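Local coordinates for putative citrate lyase, alfa subunit (Streptococcus mutans, PDB 2HJ0), which is a putative alpha subunit of citrate lyase, a CitF-family protein built around two large mixed beta sheets, at residues 67-71 and 97-101; 145-150 and 397-402; 151-156 and 195-199; 190-194 and 218-222. Residue numbers count along the deposited sequence, not the author numbering.

Interaction 1. Residues 67-71 and 97-101; sequences ISFHH and IAPSS
His71 ND1 and Ser100 OG lie 2.5 Å apart in a short hydrogen bond that links the loops just after two neighbouring parallel strands. These are the two strands of a beta-alpha-beta unit (strand 66-69, helix 79-89, strand 95-99), consistent with a Rossmann-like alpha/beta domain. Two backbone bonds hold the pair: Ala98 N to Ile67 O, 2.8 Å, and Ser100 N to Phe69 O, 2.9 Å; Pro99, which has no amide hydrogen, adds a CA-H...O contact from its CA to Phe69 O at 3.2 Å. Beyond the pair, Ser68 OG bonds to Asp196, and Ala98 O accepts from Arg151. Register runs Ile67-Ile97, Ser68-Ala98, Phe69-Pro99, with segment axes 4.4 Å apart at 23°. One backbone is extended through His70 and turns at His71 (phi/psi -116/30); on the other, Ala98 kinks (psi 59°) before Pro99, and the chain turns at Ser100 (-57/-30). On the face of Ile67, Phe69, Ile97 and Pro99, the m rotamer of Phe69 places CE1 4.0 Å from Ile97 CG1, against helix 79-89. Citric acid lies about 3 Å from the His71 side chain; Ser101 CB sits over that ring, 3.4 Å from its centroid.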
loop_
_atom_site.group_PDB
_atom_site.type_symbol
_atom_site.label_atom_id
_atom_site.label_comp_id
_atom_site.label_asym_id
_atom_site.label_seq_id
_atom_site.Cartn_x
_atom_site.Cartn_y
_atom_site.Cartn_z
ATOM N N ILE A 67 7.738 -14.796 14.589
ATOM C CA ILE A 67 6.456 -14.810 13.924
ATOM C C ILE A 67 5.581 -13.718 14.530
ATOM O O ILE A 67 5.811 -13.282 15.660
ATOM C CB ILE A 67 5.772 -16.188 14.083
ATOM C CG1 ILE A 67 5.456 -16.460 15.555
ATOM C CG2 ILE A 67 6.680 -17.280 13.546
ATOM C CD1 ILE A 67 4.760 -17.794 15.776
ATOM N N SER A 68 4.572 -13.277 13.780
ATOM C CA SER A 68 3.666 -12.229 14.259
ATOM C C SER A 68 2.191 -12.563 14.048
ATOM O O SER A 68 1.842 -13.482 13.296
ATOM C CB SER A 68 3.983 -10.906 13.560
ATOM O OG SER A 68 3.978 -11.054 12.149
ATOM N N PHE A 69 1.340 -11.788 14.721
ATOM C CA PHE A 69 -0.119 -11.930 14.665
ATOM C C PHE A 69 -0.718 -10.570 14.986
ATOM O O PHE A 69 -0.026 -9.714 15.523
ATOM C CB PHE A 69 -0.642 -12.913 15.722
ATOM C CG PHE A 69 0.080 -14.225 15.760
ATOM C CD1 PHE A 69 1.249 -14.374 16.496
ATOM C CD2 PHE A 69 -0.416 -15.318 15.065
ATOM C CE1 PHE A 69 1.915 -15.595 16.536
ATOM C CE2 PHE A 69 0.238 -16.540 15.097
ATOM C CZ PHE A 69 1.406 -16.678 15.835
ATOM N N HIS A 70 -1.996 -10.363 14.663
ATOM C CA HIS A 70 -2.624 -9.094 14.991
ATOM C C HIS A 70 -3.743 -9.346 16.000
ATOM O O HIS A 70 -4.142 -10.490 16.204
ATOM C CB HIS A 70 -3.171 -8.408 13.748
ATOM C CG HIS A 70 -4.370 -9.075 13.167
ATOM N ND1 HIS A 70 -4.321 -9.805 12.000
ATOM C CD2 HIS A 70 -5.643 -9.169 13.621
ATOM C CE1 HIS A 70 -5.509 -10.328 11.763
ATOM N NE2 HIS A 70 -6.329 -9.959 12.732
ATOM N N HIS A 71 -4.237 -8.292 16.644
ATOM C CA HIS A 71 -5.301 -8.451 17.637
ATOM C C HIS A 71 -6.638 -7.787 17.284
ATOM O O HIS A 71 -7.400 -7.383 18.182
ATOM C CB HIS A 71 -4.831 -7.925 19.000
ATOM C CG HIS A 71 -4.613 -6.446 19.036
ATOM N ND1 HIS A 71 -3.589 -5.828 18.355
ATOM C CD2 HIS A 71 -5.311 -5.456 19.641
ATOM C CE1 HIS A 71 -3.666 -4.521 18.533
ATOM N NE2 HIS A 71 -4.705 -4.268 19.308
ATOM N N ILE A 97 7.802 -14.419 19.549
ATOM C CA ILE A 97 6.459 -13.954 19.245
ATOM C C ILE A 97 6.373 -12.412 19.132
ATOM O O ILE A 97 6.912 -11.673 19.967
ATOM C CB ILE A 97 5.499 -14.514 20.347
ATOM C CG1 ILE A 97 4.088 -14.712 19.828
ATOM C CG2 ILE A 97 5.417 -13.544 21.528
ATOM C CD1 ILE A 97 3.156 -15.157 20.937
ATOM N N ALA A 98 5.720 -11.927 18.081
ATOM C CA ALA A 98 5.584 -10.488 17.889
ATOM C C ALA A 98 4.152 -10.068 17.538
ATOM O O ALA A 98 3.900 -9.482 16.482
ATOM C CB ALA A 98 6.559 -10.005 16.815
ATOM N N PRO A 99 3.185 -10.381 18.420
ATOM C CA PRO A 99 1.782 -10.015 18.180
ATOM C C PRO A 99 1.561 -8.517 18.410
ATOM O O PRO A 99 2.196 -7.922 19.280
ATOM C CB PRO A 99 1.030 -10.861 19.204
ATOM C CG PRO A 99 1.991 -10.894 20.359
ATOM C CD PRO A 99 3.322 -11.137 19.681
ATOM N N SER A 100 0.678 -7.902 17.625
ATOM C CA SER A 100 0.383 -6.485 17.806
ATOM C C SER A 100 -0.106 -6.248 19.242
ATOM O O SER A 100 0.107 -5.170 19.791
ATOM C CB SER A 100 -0.652 -6.017 16.790
ATOM O OG SER A 100 -1.829 -6.791 16.846
ATOM N N SER A 101 -0.759 -7.243 19.846
ATOM C CA SER A 101 -1.189 -7.145 21.241
ATOM C C SER A 101 -1.729 -8.485 21.709
ATOM O O SER A 101 -2.084 -9.320 20.890
ATOM C CB SER A 101 -2.229 -6.041 21.440
ATOM O OG SER A 101 -2.301 -5.646 22.812
#

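Interaction 2. Residues 145-150 and 397-402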
loop_
_atom_site.group_PDB
_atom_site.type_symbol
_atom_site.label_atom_id
_atom_site.label_comp_id
_atom_site.label_asym_id
_atom_site.label_seq_id
_atom_site.Cartn_x
_atom_site.Cartn_y
_atom_site.Cartn_z
ATOM N N ILE A 145 7.800 -4.388 25.593
ATOM C CA ILE A 145 6.567 -3.701 25.273
ATOM C C ILE A 145 6.847 -2.468 24.450
ATOM O O ILE A 145 7.731 -1.677 24.774
ATOM C CB ILE A 145 5.805 -3.313 26.532
ATOM C CG1 ILE A 145 5.104 -4.547 27.085
ATOM C CG2 ILE A 145 4.794 -2.230 26.222
ATOM C CD1 ILE A 145 4.652 -4.366 28.460
ATOM N N ARG A 146 6.094 -2.321 23.371
ATOM C CA ARG A 146 6.235 -1.177 22.485
ATOM C C ARG A 146 4.847 -0.593 22.210
ATOM O O ARG A 146 3.861 -1.318 22.232
ATOM C CB ARG A 146 6.846 -1.614 21.157
ATOM C CG ARG A 146 8.183 -2.315 21.233
ATOM C CD ARG A 146 8.770 -2.396 19.819
ATOM N NE ARG A 146 10.203 -2.626 19.825
ATOM C CZ ARG A 146 10.768 -3.824 19.902
ATOM N NH1 ARG A 146 12.084 -3.922 19.922
ATOM N NH2 ARG A 146 10.030 -4.924 19.934
ATOM N N SER A 147 4.778 0.710 21.943
ATOM C CA SER A 147 3.519 1.368 21.622
ATOM C C SER A 147 3.154 0.948 20.196
ATOM O O SER A 147 3.992 0.377 19.485
ATOM C CB SER A 147 3.681 2.892 21.686
ATOM O OG SER A 147 4.542 3.375 20.660
ATOM N N HIS A 148 1.920 1.209 19.763
ATOM C CA HIS A 148 1.556 0.839 18.390
ATOM C C HIS A 148 2.545 1.481 17.410
ATOM O O HIS A 148 2.953 0.847 16.439
ATOM C CB HIS A 148 0.123 1.265 18.047
ATOM C CG HIS A 148 -0.920 0.537 18.831
ATOM N ND1 HIS A 148 -0.816 -0.805 19.135
ATOM C CD2 HIS A 148 -2.090 0.956 19.369
ATOM C CE1 HIS A 148 -1.878 -1.177 19.828
ATOM N NE2 HIS A 148 -2.666 -0.128 19.984
ATOM N N GLY A 149 2.927 2.728 17.675
ATOM C CA GLY A 149 3.885 3.393 16.818
ATOM C C GLY A 149 5.268 2.763 16.952
ATOM O O GLY A 149 5.980 2.568 15.963
ATOM N N GLY A 150 5.657 2.437 18.187
ATOM C CA GLY A 150 6.955 1.821 18.413
ATOM C C GLY A 150 7.131 0.521 17.649
ATOM O O GLY A 150 8.202 0.234 17.108
ATOM N N SER A 397 0.257 -0.560 26.419
ATOM C CA SER A 397 0.815 0.714 25.985
ATOM C C SER A 397 -0.071 1.372 24.908
ATOM O O SER A 397 -0.286 2.585 24.920
ATOM C CB SER A 397 2.228 0.497 25.445
ATOM O OG SER A 397 2.843 1.735 25.133
ATOM N N GLY A 398 -0.583 0.561 23.986
ATOM C CA GLY A 398 -1.422 1.089 22.932
ATOM C C GLY A 398 -0.789 2.284 22.242
ATOM O O GLY A 398 0.413 2.297 21.982
ATOM N N GLY A 399 -1.600 3.294 21.939
ATOM C CA GLY A 399 -1.079 4.475 21.282
ATOM C C GLY A 399 -0.997 5.642 22.248
ATOM O O GLY A 399 -0.782 6.791 21.852
ATOM N N HIS A 400 -1.161 5.333 23.526
ATOM C CA HIS A 400 -1.138 6.335 24.575
ATOM C C HIS A 400 0.043 7.315 24.481
ATOM O O HIS A 400 -0.151 8.495 24.191
ATOM C CB HIS A 400 -1.149 5.636 25.926
ATOM C CG HIS A 400 -1.661 6.487 27.040
ATOM N ND1 HIS A 400 -0.932 7.521 27.586
ATOM C CD2 HIS A 400 -2.818 6.429 27.741
ATOM C CE1 HIS A 400 -1.614 8.058 28.585
ATOM N NE2 HIS A 400 -2.761 7.413 28.700
ATOM N N CYS A 401 1.264 6.850 24.714
ATOM C CA CYS A 401 2.392 7.766 24.628
ATOM C C CYS A 401 2.549 8.306 23.203
ATOM O O CYS A 401 3.171 9.342 23.006
ATOM C CB CYS A 401 3.693 7.087 25.074
ATOM S SG CYS A 401 4.453 5.972 23.873
ATOM N N ASP A 402 1.983 7.607 22.220
ATOM C CA ASP A 402 2.063 8.030 20.821
ATOM C C ASP A 402 1.299 9.312 20.546
ATOM O O ASP A 402 1.872 10.324 20.165
ATOM C CB ASP A 402 1.487 6.969 19.879
ATOM C CG ASP A 402 2.410 5.803 19.666
ATOM O OD1 ASP A 402 3.641 6.023 19.511
ATOM O OD2 ASP A 402 1.897 4.660 19.623
#
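This is a buried polar junction between two helix starts far apart in sequence, close to the centre of the chain. His148 N donates to Gly398 O (2.9 Å), and Gly149 N to Asp402 OD2 (2.9 Å), so the first two amides of helix 148-157 are satisfied by the other segment. Ser147 is the N-cap of that helix: its OG accepts from Gly150 N at 2.9 Å and donates to Asp402 OD1 at 3.0 Å. Asp402 OD1 also forms a salt bridge with Arg500. The contact ties together the regions of the two mixed sheets, joining the helix after strand 143-145 of one to the turn and helix 400-406 before strand 409-413 of the other. A type II' turn from Ser397 to His400, with Gly398 at positive phi, presents the Gly398 carbonyl, while Gly398 CA lies over the His148 ring, 3.7 Å from its centroid. A CB on Gly149 would collide with Asp402 OD1. Apolar contact is slight, with Ile145 CG2 3.8 Å from Ser397 CB. The His148 side chain approaches a bound citric acid to about 3 Å and its ring meets that of Tyr192.

Interaction 3. Residues 151-156 and 195-199; sequences RARAIA and IDAKY
Two nearly parallel helical segments, 151-156 and 195-199, lie side by side with their axes 10.6 Å apart and 6° between their N-to-C directions. Both backbones are helical, with Ile155 N bonded to Arg151 O (3.0 Å) and Tyr199 N to Ile195 O (3.1 Å). The nearest CA pairs are Ala152-Ile195 (7.1 Å) and Ile155-Tyr199 (7.0 Å). At the N-terminal end Arg151 is extended, t for chi1 to chi3 with chi4 near -79°, carrying its guanidinium to Asp196 (chi1 m). The salt bridge is two-pronged: NH1 of Arg151 donates to OD1 of Asp196 at 2.8 Å and NH2 to OD2 at 3.1 Å. Asp196 OD2 also bonds to Ser68 OG, and Arg151 NH2 to Ala98 O, so the ion pair is tied to strands 66-69 and 95-99. Ile195, tt, reaches across with CD1 3.5 Å from Ala152 CB and 4.4 Å from Ile155 CB. Ile155, mt, sets CG2 3.4 Å from Tyr199 CB. Tyr199, chi1 m and chi2 -77°, lays a ring face over Ala156 CA and brings CZ within 4.2 Å of Ala156 CB; its OH bonds to Glu33. Wide spacing bridged by long side chains, with Ile155 facing the partner and Ala152 and Ala156 at its flanks, makes this neighbouring-helix packing against the parallel part of a mixed beta sheet, consistent with a Rossmann-like alpha/beta domain.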
loop_
_atom_site.group_PDB
_atom_site.type_symbol
_atom_site.label_atom_id
_atom_site.label_comp_id
_atom_site.label_asym_id
_atom_site.label_seq_id
_atom_site.Cartn_x
_atom_site.Cartn_y
_atom_site.Cartn_z
ATOM N N ARG A 151 6.070 -0.281 17.616
ATOM C CA ARG A 151 6.106 -1.551 16.910
ATOM C C ARG A 151 6.279 -1.279 15.422
ATOM O O ARG A 151 7.073 -1.930 14.733
ATOM C CB ARG A 151 4.810 -2.321 17.148
ATOM C CG ARG A 151 4.728 -3.641 16.397
ATOM C CD ARG A 151 3.420 -4.334 16.689
ATOM N NE ARG A 151 3.440 -5.723 16.265
ATOM C CZ ARG A 151 3.274 -6.127 15.014
ATOM N NH1 ARG A 151 3.066 -5.243 14.043
ATOM N NH2 ARG A 151 3.322 -7.422 14.736
ATOM N N ALA A 152 5.519 -0.313 14.922
ATOM C CA ALA A 152 5.622 0.036 13.522
ATOM C C ALA A 152 7.034 0.577 13.267
ATOM O O ALA A 152 7.649 0.228 12.270
ATOM C CB ALA A 152 4.558 1.073 13.158
ATOM N N ARG A 153 7.550 1.410 14.170
ATOM C CA ARG A 153 8.892 1.955 13.999
ATOM C C ARG A 153 9.922 0.828 13.960
ATOM O O ARG A 153 10.740 0.764 13.043
ATOM C CB ARG A 153 9.257 2.911 15.130
ATOM C CG ARG A 153 10.646 3.538 14.963
ATOM C CD ARG A 153 11.432 3.539 16.276
ATOM N NE ARG A 153 11.831 2.193 16.685
ATOM C CZ ARG A 153 11.539 1.652 17.865
ATOM N NH1 ARG A 153 10.841 2.341 18.751
ATOM N NH2 ARG A 153 11.946 0.426 18.163
ATOM N N ALA A 154 9.879 -0.062 14.952
ATOM C CA ALA A 154 10.828 -1.180 15.007
ATOM C C ALA A 154 10.825 -2.029 13.743
ATOM O O ALA A 154 11.886 -2.308 13.182
ATOM C CB ALA A 154 10.552 -2.062 16.204
ATOM N N ILE A 155 9.646 -2.437 13.291
ATOM C CA ILE A 155 9.560 -3.261 12.105
ATOM C C ILE A 155 10.126 -2.542 10.887
ATOM O O ILE A 155 10.837 -3.138 10.090
ATOM C CB ILE A 155 8.107 -3.703 11.854
ATOM C CG1 ILE A 155 7.630 -4.525 13.053
ATOM C CG2 ILE A 155 8.006 -4.511 10.558
ATOM C CD1 ILE A 155 6.221 -5.044 12.955
ATOM N N ALA A 156 9.856 -1.255 10.759
ATOM C CA ALA A 156 10.354 -0.516 9.611
ATOM C C ALA A 156 11.850 -0.223 9.678
ATOM O O ALA A 156 12.517 -0.167 8.651
ATOM C CB ALA A 156 9.575 0.778 9.464
ATOM N N ILE A 195 0.713 -3.729 8.364
ATOM C CA ILE A 195 2.132 -3.455 8.411
ATOM C C ILE A 195 2.903 -4.768 8.417
ATOM O O ILE A 195 3.954 -4.869 7.811
ATOM C CB ILE A 195 2.481 -2.621 9.633
ATOM C CG1 ILE A 195 3.985 -2.433 9.714
ATOM C CG2 ILE A 195 1.958 -3.281 10.881
ATOM C CD1 ILE A 195 4.386 -1.527 10.836
ATOM N N ASP A 196 2.368 -5.780 9.086
ATOM C CA ASP A 196 3.015 -7.074 9.116
ATOM C C ASP A 196 3.179 -7.617 7.718
ATOM O O ASP A 196 4.264 -7.998 7.320
ATOM C CB ASP A 196 2.185 -8.070 9.909
ATOM C CG ASP A 196 2.270 -7.839 11.395
ATOM O OD1 ASP A 196 2.089 -6.681 11.822
ATOM O OD2 ASP A 196 2.518 -8.814 12.133
ATOM N N ALA A 197 2.093 -7.657 6.964
ATOM C CA ALA A 197 2.145 -8.210 5.622
ATOM C C ALA A 197 3.027 -7.419 4.692
ATOM O O ALA A 197 3.394 -7.893 3.621
ATOM C CB ALA A 197 0.748 -8.300 5.047
ATOM N N LYS A 198 3.369 -6.211 5.099
ATOM C CA LYS A 198 4.195 -5.349 4.275
ATOM C C LYS A 198 5.694 -5.537 4.525
ATOM O O LYS A 198 6.500 -5.406 3.611
ATOM C CB LYS A 198 3.770 -3.907 4.532
ATOM C CG LYS A 198 4.508 -2.845 3.763
ATOM C CD LYS A 198 3.818 -1.484 3.974
ATOM C CE LYS A 198 2.322 -1.545 3.559
ATOM N NZ LYS A 198 1.542 -0.277 3.766
ATOM N N TYR A 199 6.067 -5.875 5.753
ATOM C CA TYR A 199 7.472 -6.051 6.070
ATOM C C TYR A 199 7.935 -7.475 6.370
ATOM O O TYR A 199 9.130 -7.748 6.378
ATOM C CB TYR A 199 7.828 -5.151 7.241
ATOM C CG TYR A 199 7.771 -3.702 6.888
ATOM C CD1 TYR A 199 8.798 -3.100 6.152
ATOM C CD2 TYR A 199 6.684 -2.925 7.271
ATOM C CE1 TYR A 199 8.735 -1.742 5.806
ATOM C CE2 TYR A 199 6.602 -1.579 6.936
ATOM C CZ TYR A 199 7.627 -0.989 6.204
ATOM O OH TYR A 199 7.546 0.344 5.872
#

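Interaction 4. Residues 190-194 and 218-222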
loop_
_atom_site.group_PDB
_atom_site.type_symbol
_atom_site.label_atom_id
_atom_site.label_comp_id
_atom_site.label_asym_id
_atom_site.label_seq_id
_atom_site.Cartn_x
_atom_site.Cartn_y
_atom_site.Cartn_z
ATOM N N LEU A 190 -7.879 -3.314 9.452
ATOM C CA LEU A 190 -6.789 -4.270 9.617
ATOM C C LEU A 190 -5.459 -3.532 9.693
ATOM O O LEU A 190 -4.433 -4.049 9.261
ATOM C CB LEU A 190 -6.758 -5.236 8.444
ATOM C CG LEU A 190 -7.835 -6.307 8.465
ATOM C CD1 LEU A 190 -7.700 -7.171 7.224
ATOM C CD2 LEU A 190 -7.698 -7.160 9.733
ATOM N N GLY A 191 -5.498 -2.327 10.258
ATOM C CA GLY A 191 -4.315 -1.497 10.379
ATOM C C GLY A 191 -3.085 -2.094 11.037
ATOM O O GLY A 191 -1.966 -1.783 10.634
ATOM N N TYR A 192 -3.259 -2.933 12.049
ATOM C CA TYR A 192 -2.083 -3.502 12.677
ATOM C C TYR A 192 -1.542 -4.629 11.795
ATOM O O TYR A 192 -0.336 -4.764 11.644
ATOM C CB TYR A 192 -2.397 -4.003 14.097
ATOM C CG TYR A 192 -2.912 -2.916 15.025
ATOM C CD1 TYR A 192 -2.211 -1.716 15.189
ATOM C CD2 TYR A 192 -4.141 -3.060 15.684
ATOM C CE1 TYR A 192 -2.733 -0.677 15.976
ATOM C CE2 TYR A 192 -4.672 -2.034 16.474
ATOM C CZ TYR A 192 -3.968 -0.842 16.613
ATOM O OH TYR A 192 -4.505 0.193 17.350
ATOM N N ALA A 193 -2.418 -5.418 11.178
ATOM C CA ALA A 193 -1.952 -6.508 10.325
ATOM C C ALA A 193 -1.340 -6.029 9.012
ATOM O O ALA A 193 -0.430 -6.664 8.472
ATOM C CB ALA A 193 -3.086 -7.470 10.036
HETATM N N MSE A 194 -1.829 -4.907 8.498
HETATM C CA MSE A 194 -1.325 -4.381 7.230
HETATM C C MSE A 194 0.165 -4.107 7.220
HETATM O O MSE A 194 0.815 -4.233 6.185
HETATM C CB MSE A 194 -2.077 -3.106 6.833
HETATM C CG MSE A 194 -3.442 -3.372 6.221
HETATM SE SE MSE A 194 -4.608 -1.822 6.218
HETATM C CE MSE A 194 -4.392 -1.246 4.381
ATOM N N ILE A 218 -9.584 -4.349 -0.878
ATOM C CA ILE A 218 -8.333 -5.040 -0.600
ATOM C C ILE A 218 -7.509 -4.333 0.470
ATOM O O ILE A 218 -6.947 -3.278 0.220
ATOM C CB ILE A 218 -7.515 -5.141 -1.871
ATOM C CG1 ILE A 218 -8.352 -5.835 -2.952
ATOM C CG2 ILE A 218 -6.223 -5.855 -1.582
ATOM C CD1 ILE A 218 -7.697 -5.885 -4.335
ATOM N N SER A 219 -7.453 -4.894 1.671
ATOM C CA SER A 219 -6.652 -4.280 2.731
ATOM C C SER A 219 -5.228 -4.849 2.690
ATOM O O SER A 219 -4.259 -4.179 3.043
ATOM C CB SER A 219 -7.299 -4.534 4.090
ATOM O OG SER A 219 -8.607 -3.992 4.116
ATOM N N ILE A 220 -5.126 -6.098 2.250
ATOM C CA ILE A 220 -3.851 -6.782 2.117
ATOM C C ILE A 220 -3.872 -7.400 0.716
ATOM O O ILE A 220 -4.695 -8.264 0.413
ATOM C CB ILE A 220 -3.704 -7.836 3.201
ATOM C CG1 ILE A 220 -3.640 -7.135 4.555
ATOM C CG2 ILE A 220 -2.492 -8.682 2.936
ATOM C CD1 ILE A 220 -3.599 -8.033 5.738
ATOM N N PRO A 221 -2.968 -6.929 -0.165
ATOM C CA PRO A 221 -2.850 -7.393 -1.551
ATOM C C PRO A 221 -2.194 -8.762 -1.695
ATOM O O PRO A 221 -1.415 -9.198 -0.837
ATOM C CB PRO A 221 -2.028 -6.290 -2.198
ATOM C CG PRO A 221 -1.053 -5.960 -1.106
ATOM C CD PRO A 221 -1.916 -5.933 0.141
ATOM N N GLN A 222 -2.514 -9.431 -2.798
ATOM C CA GLN A 222 -1.971 -10.753 -3.090
ATOM C C GLN A 222 -0.439 -10.689 -3.143
ATOM O O GLN A 222 0.239 -11.683 -2.867
ATOM C CB GLN A 222 -2.532 -11.263 -4.431
ATOM C CG GLN A 222 -2.265 -10.298 -5.605
ATOM C CD GLN A 222 -3.079 -10.587 -6.853
ATOM O OE1 GLN A 222 -4.299 -10.555 -6.813
ATOM N NE2 GLN A 222 -2.403 -10.852 -7.969
#
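Leu190, Ala193 and Met194 (selenomethionine, atom SE) form a shallow apolar notch at and just before the weakly bonded start of helix 191-199, and the bulged loop 218-222 lies against it. The end of Ile220 enters this notch: its CD1 comes 4.4 Å from both Leu190 CD1 and Ala193 CB, while its CG1 sits 4.1 Å from Met194 CG. Beside it, Ser219 rests against Leu190 (CB to Leu190 CD1, 4.1 Å) and the tip of Met194, which reaches toward it with CE 3.2 Å from Ser219 O. The helical turn is pinned by Met194 N to Leu190 O (2.8 Å). Ser219 and Ile220 both face Ala178 in a classic beta bulge, so consecutive side chains can meet the helix start. On strand 164-169, Leu167 touches both Ala193 and Ile220. Farther along, Gln222 hydrogen-bonds Gly361 of the second subunit. The contact is mostly apolar, though the Met194 methyl CE presses on the Ser219 carbonyl; without a direct hydrogen bond, van der Waals fit joins the segments, while Glu348 bridges them through Ser219 OG and Leu190 N.

In the fold
From the N terminus, interaction 1 comes first, closing a loop of 25 residues between strands 66-69 and 95-99. Interaction 2 opens later and spans 246 residues, bringing 397-402 back to the start of helix 148-157. Within that long loop lie interactions 3 and 4, whose segments alternate and cross: 151-156, 190-194, 195-199, then 218-222. Helix 148-157 serves interactions 2 and 3, and helix 191-199 serves 3 and 4. Interaction 1 touches all the others, through Arg151 and Asp196 of interaction 3, His148 of interaction 2 and Tyr192 of interaction 4. Interactions 1, 3 and 4 join strands, helices and the 218-222 loop around the first sheet; interaction 2 ties this region to that of the second sheet.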